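Local coordinates for protein leucine aminopeptidase 2 (Saccharomyces cerevisiae, PDB 2XQ0) that works as a zinc-dependent aminopeptidase that preferentially cleaves di- and tripeptides, and also shows low epoxide hydrolase activity in vitro, at residues Y271-M276 and G587-V592; T285-A290 and Q555-V560; D65-D70 and P156-P161; S20-Y25 and E95-R100. One frame throughout, in Å; residues are numbered along the deposited sequence.

In the fold
From the N terminus, 20-25 is met by 95-100 in interaction 4, and 65-70 by 156-161 in interaction 3. The four segments alternate along the chain, so the two loops cross; the centres of the two contacts lie about 8 Å apart in the N-terminal domain, where Asp70 is probably hydrogen-bonded to Thr21 and Leu22. Both loops close before interactions 1 and 2 open. Interaction 1 then joins 271-276 of the catalytic domain to 587-592 of the C-terminal helical domain, closing a loop of 310 residues. Interaction 2, 285-290 with 555-560, is nested inside it and makes a second tie between these domains; the Lys590-Glu558 salt bridge and the probable backbone bond between Gly274 and Thr285 join the two.

Interaction 1. Residues Y271-M276 and G587-V592; sequences YPYGGM and GRMKFV. With BES (2-(3-amino-2-hydroxy-4-phenyl-butyrylamino)-4-methyl-pentanoic acid), chain B.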
# COMPACT_ATOMS: atom_id res chain seq x y z
N TYR A 271 -1.82 10.12 8.10
CA TYR A 271 -1.87 9.22 6.97
C TYR A 271 -1.52 7.78 7.39
O TYR A 271 -0.48 7.54 8.00
CB TYR A 271 -0.96 9.72 5.85
CG TYR A 271 -1.17 8.96 4.56
CD1 TYR A 271 -2.32 9.14 3.81
CD2 TYR A 271 -0.21 8.07 4.10
CE1 TYR A 271 -2.52 8.45 2.64
CE2 TYR A 271 -0.40 7.37 2.93
CZ TYR A 271 -1.56 7.56 2.21
OH TYR A 271 -1.74 6.87 1.05
N PRO A 272 -2.39 6.81 7.06
CA PRO A 272 -2.30 5.45 7.63
C PRO A 272 -1.48 4.43 6.84
O PRO A 272 -1.19 3.36 7.38
CB PRO A 272 -3.77 5.01 7.67
CG PRO A 272 -4.37 5.70 6.47
CD PRO A 272 -3.61 6.99 6.25
N TYR A 273 -1.14 4.72 5.59
CA TYR A 273 -0.34 3.78 4.81
C TYR A 273 1.04 4.36 4.59
O TYR A 273 1.30 5.50 4.97
CB TYR A 273 -1.03 3.44 3.48
CG TYR A 273 -2.39 2.83 3.70
CD1 TYR A 273 -2.55 1.46 3.84
CD2 TYR A 273 -3.52 3.62 3.81
CE1 TYR A 273 -3.79 0.90 4.06
CE2 TYR A 273 -4.77 3.08 4.03
CZ TYR A 273 -4.90 1.71 4.16
OH TYR A 273 -6.14 1.16 4.38
N GLY A 274 1.94 3.56 4.01
CA GLY A 274 3.29 4.01 3.74
C GLY A 274 3.19 4.85 2.48
O GLY A 274 3.85 5.87 2.33
N GLY A 275 2.32 4.43 1.57
CA GLY A 275 2.15 5.15 0.32
C GLY A 275 0.97 4.64 -0.45
O GLY A 275 0.44 3.57 -0.13
N MET A 276 0.53 5.39 -1.46
CA MET A 276 -0.56 4.95 -2.33
C MET A 276 -0.20 5.46 -3.70
O MET A 276 0.08 6.65 -3.86
CB MET A 276 -1.91 5.53 -1.90
CG MET A 276 -3.06 5.20 -2.85
SD MET A 276 -3.33 3.41 -3.08
CE MET A 276 -4.01 3.37 -4.74
N GLY A 587 0.65 8.38 12.70
CA GLY A 587 -0.63 7.80 12.35
C GLY A 587 -0.53 6.58 11.44
O GLY A 587 -1.51 5.89 11.18
N ARG A 588 0.68 6.32 10.94
CA ARG A 588 0.89 5.17 10.06
C ARG A 588 0.54 3.87 10.77
O ARG A 588 1.12 3.55 11.81
CB ARG A 588 2.35 5.13 9.58
CG ARG A 588 2.62 4.07 8.53
CD ARG A 588 4.00 4.24 7.92
NE ARG A 588 4.28 3.20 6.94
CZ ARG A 588 5.46 3.00 6.37
NH1 ARG A 588 6.49 3.79 6.67
NH2 ARG A 588 5.62 2.02 5.49
N MET A 589 -0.39 3.10 10.21
CA MET A 589 -0.89 1.90 10.89
C MET A 589 0.22 0.98 11.34
O MET A 589 0.21 0.47 12.47
CB MET A 589 -1.90 1.14 10.02
CG MET A 589 -3.32 1.68 10.12
SD MET A 589 -4.54 0.73 9.20
CE MET A 589 -4.04 1.04 7.50
N LYS A 590 1.20 0.77 10.46
CA LYS A 590 2.29 -0.16 10.76
C LYS A 590 2.97 0.12 12.10
O LYS A 590 3.52 -0.79 12.72
CB LYS A 590 3.31 -0.18 9.62
CG LYS A 590 4.61 0.56 9.90
CD LYS A 590 5.58 0.55 8.70
CE LYS A 590 6.28 -0.79 8.53
NZ LYS A 590 7.45 -0.68 7.62
N PHE A 591 2.95 1.38 12.56
CA PHE A 591 3.55 1.73 13.86
C PHE A 591 2.51 1.84 14.96
O PHE A 591 2.72 1.36 16.08
CB PHE A 591 4.34 3.05 13.78
CG PHE A 591 5.38 3.07 12.70
CD1 PHE A 591 6.32 2.06 12.60
CD2 PHE A 591 5.41 4.12 11.78
CE1 PHE A 591 7.27 2.09 11.60
CE2 PHE A 591 6.37 4.15 10.78
CZ PHE A 591 7.29 3.14 10.69
N VAL A 592 1.39 2.49 14.63
CA VAL A 592 0.30 2.74 15.57
C VAL A 592 -0.33 1.46 16.15
O VAL A 592 -0.43 1.33 17.37
CB VAL A 592 -0.78 3.62 14.92
CG1 VAL A 592 -2.04 3.70 15.79
CG2 VAL A 592 -0.23 5.01 14.64
N2 BES B . -1.78 0.90 -2.30
C1 BES B . -0.94 0.05 -1.48
C6 BES B . -1.44 0.06 -0.03
C7 BES B . -2.83 -0.54 0.04
C8 BES B . -3.10 -1.74 -0.62
C12 BES B . -3.83 0.10 0.75
C9 BES B . -4.37 -2.29 -0.56
C11 BES B . -5.11 -0.45 0.81
C10 BES B . -5.38 -1.65 0.16
C2 BES B . 0.52 0.51 -1.53
O2 BES B . 1.09 0.57 -2.85
C3 BES B . 1.31 -0.44 -0.69
O3 BES B . 1.53 -1.59 -1.07
N1 BES B . 1.67 0.13 0.45
C4 BES B . 2.43 -0.44 1.54
C13 BES B . 3.85 0.06 1.27
C14 BES B . 4.87 -1.07 1.24
C15 BES B . 6.11 -0.63 0.47
C16 BES B . 4.29 -2.36 0.66
C5 BES B . 1.92 0.21 2.80
O1 BES B . 2.03 -0.41 3.88
O4 BES B . 1.39 1.34 2.71
O HOH W 1 0.57 1.20 7.55
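In the bestatin pocket of this M1 aminopeptidase, Tyr273 is held between the inhibitor and Met589, on the first turn of helix 589-600. Met589 CE lies over one face of the ring, 3.8 Å from the Tyr273 centroid and 27° off its normal, a CH-pi contact; chi3 of Met589 (-67°) bends the chain to put CE there. Over the opposite face comes the inhibitor's phenyl group, with BES C12 3.4 Å from Tyr273 CE1. An alanine at Tyr273 would probably leave Met589 CE and this phenyl group facing a gap where the ring had separated them. The same loop carries the family's GXMEN-type exopeptidase motif, here beginning Gly274-Gly275-Met276-Glu277, and Gly274 N donates to BES O4 at 2.6 Å. Behind it, Met589 N donates to Pro272 O (3.0 Å, 163°), which also accepts a hydrogen bond from a water 2.8 Å away; that water accepts from Lys590 N, so the helix start is tied twice to one carbonyl. Arg588, the N-cap residue, is extended from CG to NE and reaches Gly274. Its guanidinium is layered between Lys590 CD and Gly274 CA, the latter 3.4 Å from Arg588 NE.

Interaction 2. Residues T285-A290 and Q555-V560; sequences TPTLLA and QNAEVV. Unlike the reference sequence in segment 285-290: Leu289 (reference Ile).
A bridging water gathers the polar groups between Thr287 and Ala557: it accepts from Ala557 N at 2.9 Å and donates to Thr287 O at 2.8 Å, with a weak bond to Leu289 O at 3.2 Å. More acceptors lie within its reach than it has protons, so not all of these bonds can be made at once. Beside the water the touches are mostly between carbons. Thr287 CB meets Ala557 CB at 3.9 Å, with the threonine hydroxyl turned elsewhere: chi1 of 62° sets OG1 between the backbone N and the carbonyl carbon, and OG1 donates to Thr285 OG1. Further along, Ala290 CB points at the other segment and rests 4.0 Å from Asn556 CA, while Gln555 CB lies 3.7 Å from Ala290 O. Asn556 is the N-cap of helix 557-569. Its OD1 accepts from Glu558 N (2.8 Å, 142°), the donor lying in the carbonyl plane, and its ND2 is held by Asn295 OD1, so both ends of the amide are fixed. The loop after strand 282-284 thus abuts the beginning of a helix of the C-terminal domain, and Glu558 reaches on to a salt bridge with Lys590. The alanine methyls of Ala557 and Ala290 rest on carbons of Thr287 and Asn556, and the Ala557 N-H at the start of the helix is answered by water: the direct touches are van der Waals, and the polar link between the segments runs through solvent.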
# COMPACT_ATOMS: atom_id res chain seq x y z
N THR A 285 3.58 8.81 3.34
CA THR A 285 3.65 9.09 4.78
C THR A 285 4.84 10.01 5.06
O THR A 285 5.92 9.84 4.49
CB THR A 285 3.79 7.78 5.61
OG1 THR A 285 3.93 8.07 7.00
CG2 THR A 285 4.99 6.95 5.14
N PRO A 286 4.64 11.00 5.94
CA PRO A 286 5.74 11.89 6.35
C PRO A 286 6.81 11.13 7.14
O PRO A 286 7.91 11.64 7.30
CB PRO A 286 5.06 12.90 7.28
CG PRO A 286 3.61 12.67 7.17
CD PRO A 286 3.37 11.32 6.61
N THR A 287 6.48 9.94 7.63
CA THR A 287 7.47 9.15 8.34
C THR A 287 8.51 8.63 7.36
O THR A 287 9.43 7.94 7.76
CB THR A 287 6.86 7.96 9.12
OG1 THR A 287 6.23 7.06 8.21
CG2 THR A 287 5.83 8.46 10.14
N LEU A 288 8.36 8.94 6.08
CA LEU A 288 9.40 8.60 5.13
C LEU A 288 10.58 9.55 5.31
O LEU A 288 11.70 9.23 4.93
CB LEU A 288 8.91 8.69 3.67
CG LEU A 288 7.97 7.60 3.14
CD1 LEU A 288 8.01 7.57 1.62
CD2 LEU A 288 8.37 6.25 3.72
N LEU A 289 10.32 10.72 5.88
CA LEU A 289 11.37 11.70 6.08
C LEU A 289 12.21 11.38 7.31
O LEU A 289 11.74 11.51 8.44
CB LEU A 289 10.81 13.11 6.19
CG LEU A 289 10.72 13.81 4.84
CD1 LEU A 289 9.70 13.11 3.94
CD2 LEU A 289 10.37 15.27 5.05
N ALA A 290 13.45 10.99 7.07
CA ALA A 290 14.36 10.60 8.13
C ALA A 290 15.57 11.54 8.20
O ALA A 290 16.40 11.44 9.10
CB ALA A 290 14.81 9.16 7.93
N GLN A 555 16.39 9.73 13.84
CA GLN A 555 15.18 10.40 13.37
C GLN A 555 14.39 9.54 12.38
O GLN A 555 13.49 10.03 11.71
CB GLN A 555 15.53 11.73 12.71
CG GLN A 555 16.56 12.54 13.45
CD GLN A 555 16.53 13.99 13.05
OE1 GLN A 555 17.56 14.58 12.72
NE2 GLN A 555 15.34 14.58 13.07
N ASN A 556 14.75 8.26 12.30
CA ASN A 556 14.05 7.30 11.44
C ASN A 556 12.95 6.60 12.21
O ASN A 556 13.23 5.84 13.13
CB ASN A 556 15.04 6.27 10.88
CG ASN A 556 14.40 5.34 9.83
OD1 ASN A 556 13.26 4.92 9.96
ND2 ASN A 556 15.16 5.02 8.79
N ALA A 557 11.70 6.86 11.85
CA ALA A 557 10.56 6.31 12.57
C ALA A 557 10.58 4.79 12.63
O ALA A 557 10.00 4.19 13.53
CB ALA A 557 9.25 6.79 11.94
N GLU A 558 11.21 4.17 11.64
CA GLU A 558 11.31 2.71 11.59
C GLU A 558 12.21 2.18 12.69
O GLU A 558 11.90 1.16 13.31
CB GLU A 558 11.87 2.25 10.24
CG GLU A 558 10.96 2.45 9.07
CD GLU A 558 10.01 1.30 8.87
OE1 GLU A 558 10.09 0.33 9.67
OE2 GLU A 558 9.19 1.35 7.93
N VAL A 559 13.34 2.84 12.90
CA VAL A 559 14.28 2.45 13.93
C VAL A 559 13.75 2.87 15.30
O VAL A 559 13.83 2.12 16.27
CB VAL A 559 15.66 3.10 13.75
CG1 VAL A 559 16.51 2.86 15.00
CG2 VAL A 559 16.36 2.57 12.48
N VAL A 560 13.23 4.09 15.37
CA VAL A 560 12.65 4.59 16.60
C VAL A 560 11.58 3.63 17.12
O VAL A 560 11.52 3.36 18.31
CB VAL A 560 12.07 6.01 16.42
CG1 VAL A 560 11.13 6.35 17.57
CG2 VAL A 560 13.20 7.03 16.30
O HOH W 2 11.49 8.51 9.51

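Interaction 3. Residues D65-D70 and P156-P161; sequences DELHLD and PCFDTP
The touching parts, 67-70 and 156-159, run 76° apart and meet in a single antiparallel bridge, a hydrogen-bonded pair of Asp70 with Cys157: Asp70 N donates to Cys157 O at 3.0 Å and 160°, while the return bond from Cys157 N to Asp70 O is weak at 3.3 Å. Past the bridge, the chain folds through inverse gamma turns centred on Phe158 and Asp159. Asp70 OD2 follows this bend, accepting from Asp159 N at 2.9 Å on its anti lone pair; the same oxygen is probably hydrogen-bonded to Thr21 OG1, and Asp70 OD1 to Leu22 N. Asp159 OD2 forms a salt bridge with Arg152, which would probably ease the repulsion from Asp70 OD2, 5.3 Å from Asp159 OD2. On the apolar side, Leu69 CD2 sits over one face of the Phe158 ring, 3.4 Å from its centroid and 17° off the normal, a close CH-pi contact. Leu67 CD1 comes to the ring edge instead, 3.7 Å from Phe158 CZ, the two side chains at about a right angle. An alanine at Phe158 would probably open a gap under Leu69 CD2 and beside Leu67 CD1 and let both leucines turn more freely. Phe28, Val30 and Leu54 also touch this ring, so it belongs to the core of the N-terminal domain, packed on its large mixed sheet, in which strand 66-69 is an outermost strand.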
# COMPACT_ATOMS: atom_id res chain seq x y z
N ASP A 65 -33.94 -2.77 -19.29
CA ASP A 65 -32.50 -2.48 -19.27
C ASP A 65 -32.16 -1.42 -18.23
O ASP A 65 -32.71 -0.32 -18.25
CB ASP A 65 -32.01 -2.05 -20.65
CG ASP A 65 -30.58 -2.45 -20.89
OD1 ASP A 65 -29.78 -1.60 -21.33
OD2 ASP A 65 -30.26 -3.63 -20.63
N GLU A 66 -31.26 -1.76 -17.33
CA GLU A 66 -30.91 -0.88 -16.22
C GLU A 66 -29.41 -0.70 -16.10
O GLU A 66 -28.64 -1.59 -16.47
CB GLU A 66 -31.45 -1.44 -14.91
CG GLU A 66 -32.95 -1.30 -14.72
CD GLU A 66 -33.44 -2.04 -13.49
OE1 GLU A 66 -34.58 -1.77 -13.04
OE2 GLU A 66 -32.68 -2.89 -12.97
N LEU A 67 -29.01 0.46 -15.58
CA LEU A 67 -27.65 0.70 -15.13
C LEU A 67 -27.64 0.36 -13.66
O LEU A 67 -28.55 0.76 -12.94
CB LEU A 67 -27.32 2.19 -15.22
CG LEU A 67 -26.47 2.83 -16.32
CD1 LEU A 67 -25.11 2.15 -16.45
CD2 LEU A 67 -27.22 2.82 -17.64
N HIS A 68 -26.63 -0.38 -13.22
CA HIS A 68 -26.44 -0.65 -11.80
C HIS A 68 -25.06 -0.11 -11.44
O HIS A 68 -24.05 -0.54 -12.01
CB HIS A 68 -26.43 -2.15 -11.53
CG HIS A 68 -27.75 -2.83 -11.74
ND1 HIS A 68 -27.89 -4.20 -11.69
CD2 HIS A 68 -28.98 -2.33 -12.02
CE1 HIS A 68 -29.16 -4.51 -11.92
NE2 HIS A 68 -29.83 -3.40 -12.12
N LEU A 69 -25.01 0.83 -10.51
CA LEU A 69 -23.72 1.36 -10.05
C LEU A 69 -23.51 1.09 -8.55
O LEU A 69 -24.47 0.84 -7.81
CB LEU A 69 -23.57 2.86 -10.36
CG LEU A 69 -23.61 3.39 -11.80
CD1 LEU A 69 -23.22 4.87 -11.87
CD2 LEU A 69 -22.70 2.63 -12.71
N ASP A 70 -22.25 1.13 -8.14
CA ASP A 70 -21.84 0.93 -6.75
C ASP A 70 -21.97 2.28 -6.05
O ASP A 70 -21.64 3.29 -6.63
CB ASP A 70 -20.35 0.55 -6.70
CG ASP A 70 -20.07 -0.88 -7.13
OD1 ASP A 70 -20.59 -1.80 -6.47
OD2 ASP A 70 -19.28 -1.09 -8.09
N PRO A 156 -20.50 7.70 -7.21
CA PRO A 156 -21.13 6.51 -7.78
C PRO A 156 -20.37 6.10 -9.03
O PRO A 156 -20.01 6.95 -9.85
CB PRO A 156 -22.55 6.97 -8.10
CG PRO A 156 -22.46 8.46 -8.23
CD PRO A 156 -21.30 8.93 -7.41
N CYS A 157 -20.08 4.81 -9.17
CA CYS A 157 -19.26 4.36 -10.28
C CYS A 157 -19.30 2.85 -10.46
O CYS A 157 -19.91 2.12 -9.68
CB CYS A 157 -17.81 4.81 -10.06
SG CYS A 157 -17.05 4.21 -8.52
N PHE A 158 -18.64 2.39 -11.51
CA PHE A 158 -18.39 0.95 -11.65
C PHE A 158 -17.12 0.67 -10.87
O PHE A 158 -16.01 0.71 -11.42
CB PHE A 158 -18.20 0.61 -13.11
CG PHE A 158 -19.41 0.84 -13.97
CD1 PHE A 158 -20.52 0.01 -13.87
CD2 PHE A 158 -19.45 1.88 -14.87
CE1 PHE A 158 -21.63 0.21 -14.66
CE2 PHE A 158 -20.57 2.08 -15.68
CZ PHE A 158 -21.66 1.24 -15.57
N ASP A 159 -17.26 0.43 -9.57
CA ASP A 159 -16.12 0.33 -8.65
C ASP A 159 -15.45 -1.04 -8.69
O ASP A 159 -15.49 -1.81 -7.72
CB ASP A 159 -16.54 0.69 -7.21
CG ASP A 159 -15.35 0.89 -6.28
OD1 ASP A 159 -14.19 0.90 -6.76
OD2 ASP A 159 -15.56 1.06 -5.05
N THR A 160 -14.83 -1.34 -9.83
CA THR A 160 -14.08 -2.59 -10.00
C THR A 160 -12.78 -2.30 -10.75
O THR A 160 -12.73 -1.41 -11.61
CB THR A 160 -14.94 -3.68 -10.73
OG1 THR A 160 -14.09 -4.70 -11.26
CG2 THR A 160 -15.74 -3.08 -11.86
N PRO A 161 -11.71 -3.02 -10.41
CA PRO A 161 -10.46 -2.75 -11.15
C PRO A 161 -10.52 -3.26 -12.59
O PRO A 161 -9.62 -2.96 -13.38
CB PRO A 161 -9.40 -3.45 -10.31
CG PRO A 161 -10.14 -4.46 -9.47
CD PRO A 161 -11.49 -3.84 -9.21

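Interaction 4. Residues S20-Y25 and E95-R100; sequences STLSNY and EPLGSR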
# COMPACT_ATOMS: atom_id res chain seq x y z
N SER A 20 -16.89 -8.43 -6.09
CA SER A 20 -16.92 -7.36 -5.09
C SER A 20 -17.64 -6.11 -5.57
O SER A 20 -17.66 -5.11 -4.86
CB SER A 20 -15.50 -6.96 -4.66
OG SER A 20 -14.83 -8.04 -4.03
N THR A 21 -18.21 -6.15 -6.78
CA THR A 21 -18.99 -4.99 -7.26
C THR A 21 -20.46 -5.37 -7.41
O THR A 21 -20.80 -6.51 -7.73
CB THR A 21 -18.47 -4.44 -8.60
OG1 THR A 21 -19.28 -3.34 -9.02
CG2 THR A 21 -18.52 -5.48 -9.68
N LEU A 22 -21.34 -4.40 -7.17
CA LEU A 22 -22.77 -4.60 -7.36
C LEU A 22 -23.18 -4.05 -8.72
O LEU A 22 -24.35 -4.08 -9.10
CB LEU A 22 -23.54 -3.88 -6.25
CG LEU A 22 -23.24 -4.37 -4.84
CD1 LEU A 22 -24.05 -3.59 -3.80
CD2 LEU A 22 -23.53 -5.86 -4.73
N SER A 23 -22.20 -3.52 -9.46
CA SER A 23 -22.48 -2.86 -10.73
C SER A 23 -22.65 -3.88 -11.85
O SER A 23 -22.23 -5.03 -11.72
CB SER A 23 -21.37 -1.87 -11.09
OG SER A 23 -20.22 -2.55 -11.53
N ASN A 24 -23.27 -3.49 -12.96
CA ASN A 24 -23.34 -4.42 -14.08
C ASN A 24 -22.36 -4.01 -15.16
O ASN A 24 -22.72 -3.70 -16.29
CB ASN A 24 -24.77 -4.64 -14.61
CG ASN A 24 -25.49 -3.35 -14.99
OD1 ASN A 24 -25.00 -2.23 -14.78
ND2 ASN A 24 -26.69 -3.51 -15.54
N TYR A 25 -21.09 -4.02 -14.78
CA TYR A 25 -20.05 -3.45 -15.60
C TYR A 25 -19.78 -4.22 -16.89
O TYR A 25 -19.30 -3.64 -17.86
CB TYR A 25 -18.76 -3.33 -14.79
CG TYR A 25 -18.10 -4.65 -14.46
CD1 TYR A 25 -17.05 -5.14 -15.24
CD2 TYR A 25 -18.53 -5.42 -13.39
CE1 TYR A 25 -16.43 -6.35 -14.93
CE2 TYR A 25 -17.93 -6.63 -13.08
CZ TYR A 25 -16.86 -7.07 -13.85
OH TYR A 25 -16.25 -8.26 -13.54
N GLU A 95 -23.99 -5.55 3.29
CA GLU A 95 -22.59 -5.57 3.66
C GLU A 95 -21.90 -6.75 2.98
O GLU A 95 -22.54 -7.77 2.71
CB GLU A 95 -22.44 -5.64 5.18
CG GLU A 95 -23.24 -4.57 5.90
CD GLU A 95 -22.68 -3.17 5.72
OE1 GLU A 95 -21.54 -3.05 5.22
OE2 GLU A 95 -23.37 -2.20 6.09
N PRO A 96 -20.61 -6.60 2.69
CA PRO A 96 -19.88 -5.36 2.93
C PRO A 96 -19.81 -4.52 1.67
O PRO A 96 -19.01 -3.60 1.63
CB PRO A 96 -18.48 -5.87 3.28
CG PRO A 96 -18.33 -7.08 2.44
CD PRO A 96 -19.70 -7.70 2.29
N LEU A 97 -20.62 -4.82 0.65
CA LEU A 97 -20.41 -4.17 -0.65
C LEU A 97 -21.12 -2.83 -0.88
O LEU A 97 -20.78 -2.11 -1.83
CB LEU A 97 -20.74 -5.13 -1.80
CG LEU A 97 -19.89 -6.41 -1.86
CD1 LEU A 97 -20.28 -7.22 -3.06
CD2 LEU A 97 -18.37 -6.08 -1.88
N GLY A 98 -22.10 -2.50 -0.04
CA GLY A 98 -22.75 -1.20 -0.14
C GLY A 98 -24.17 -1.18 -0.72
O GLY A 98 -24.91 -2.18 -0.66
N SER A 99 -24.54 -0.03 -1.29
CA SER A 99 -25.90 0.20 -1.75
C SER A 99 -25.92 0.32 -3.26
O SER A 99 -25.38 1.26 -3.82
CB SER A 99 -26.47 1.49 -1.13
OG SER A 99 -26.50 1.42 0.29
N ARG A 100 -26.55 -0.62 -3.94
CA ARG A 100 -26.60 -0.56 -5.39
C ARG A 100 -27.49 0.59 -5.84
O ARG A 100 -28.59 0.77 -5.32
CB ARG A 100 -27.13 -1.89 -5.96
CG ARG A 100 -27.24 -1.90 -7.48
CD ARG A 100 -27.90 -3.21 -7.98
NE ARG A 100 -26.98 -4.34 -7.96
CZ ARG A 100 -27.16 -5.45 -7.26
NH1 ARG A 100 -28.24 -5.58 -6.51
NH2 ARG A 100 -26.27 -6.44 -7.31
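Leu22 packs against Leu97 and Arg100 where an ST turn in the 20-25 loop of the N-terminal domain meets a classic beta bulge at Leu97 and Gly98. The apolar part centres on the two leucines, whose side chains cross at a slant: Leu22 CD2 is 3.9 Å from Leu97 CD1, and chi1 of -61°, with CG anti to the carbonyl carbon, places Leu22 CG 4.0 Å from Leu97 CB. Leu97 CD2 pushes on to the backbone of Ser20, coming within 3.2 Å of Ser20 O. Among the polar contacts, Arg100 NE donates to Leu22 O (2.9 Å, 164°), on a lone pair in the carbonyl plane, with the oxygen at the edge of the guanidinium and near its plane. The bend at chi3 (-77°) turns NE to this oxygen, while NH1 forms a salt bridge with Glu91, so two groups set the orientation of the guanidinium. Within the loop, Thr21 OG1 accepts from Ser23 N at 3.0 Å, which defines the ST turn, and from Ser23 OG; Asp70 OD2 is a further, probable partner of this hydroxyl. Arg152 joins the segments from outside, giving NH2 to Ser20 O and NH1 to Leu97 O. Where side chain meets backbone at the bulge, Leu22 CD1 lies against its carbonyl, 3.5 Å from Gly98 O.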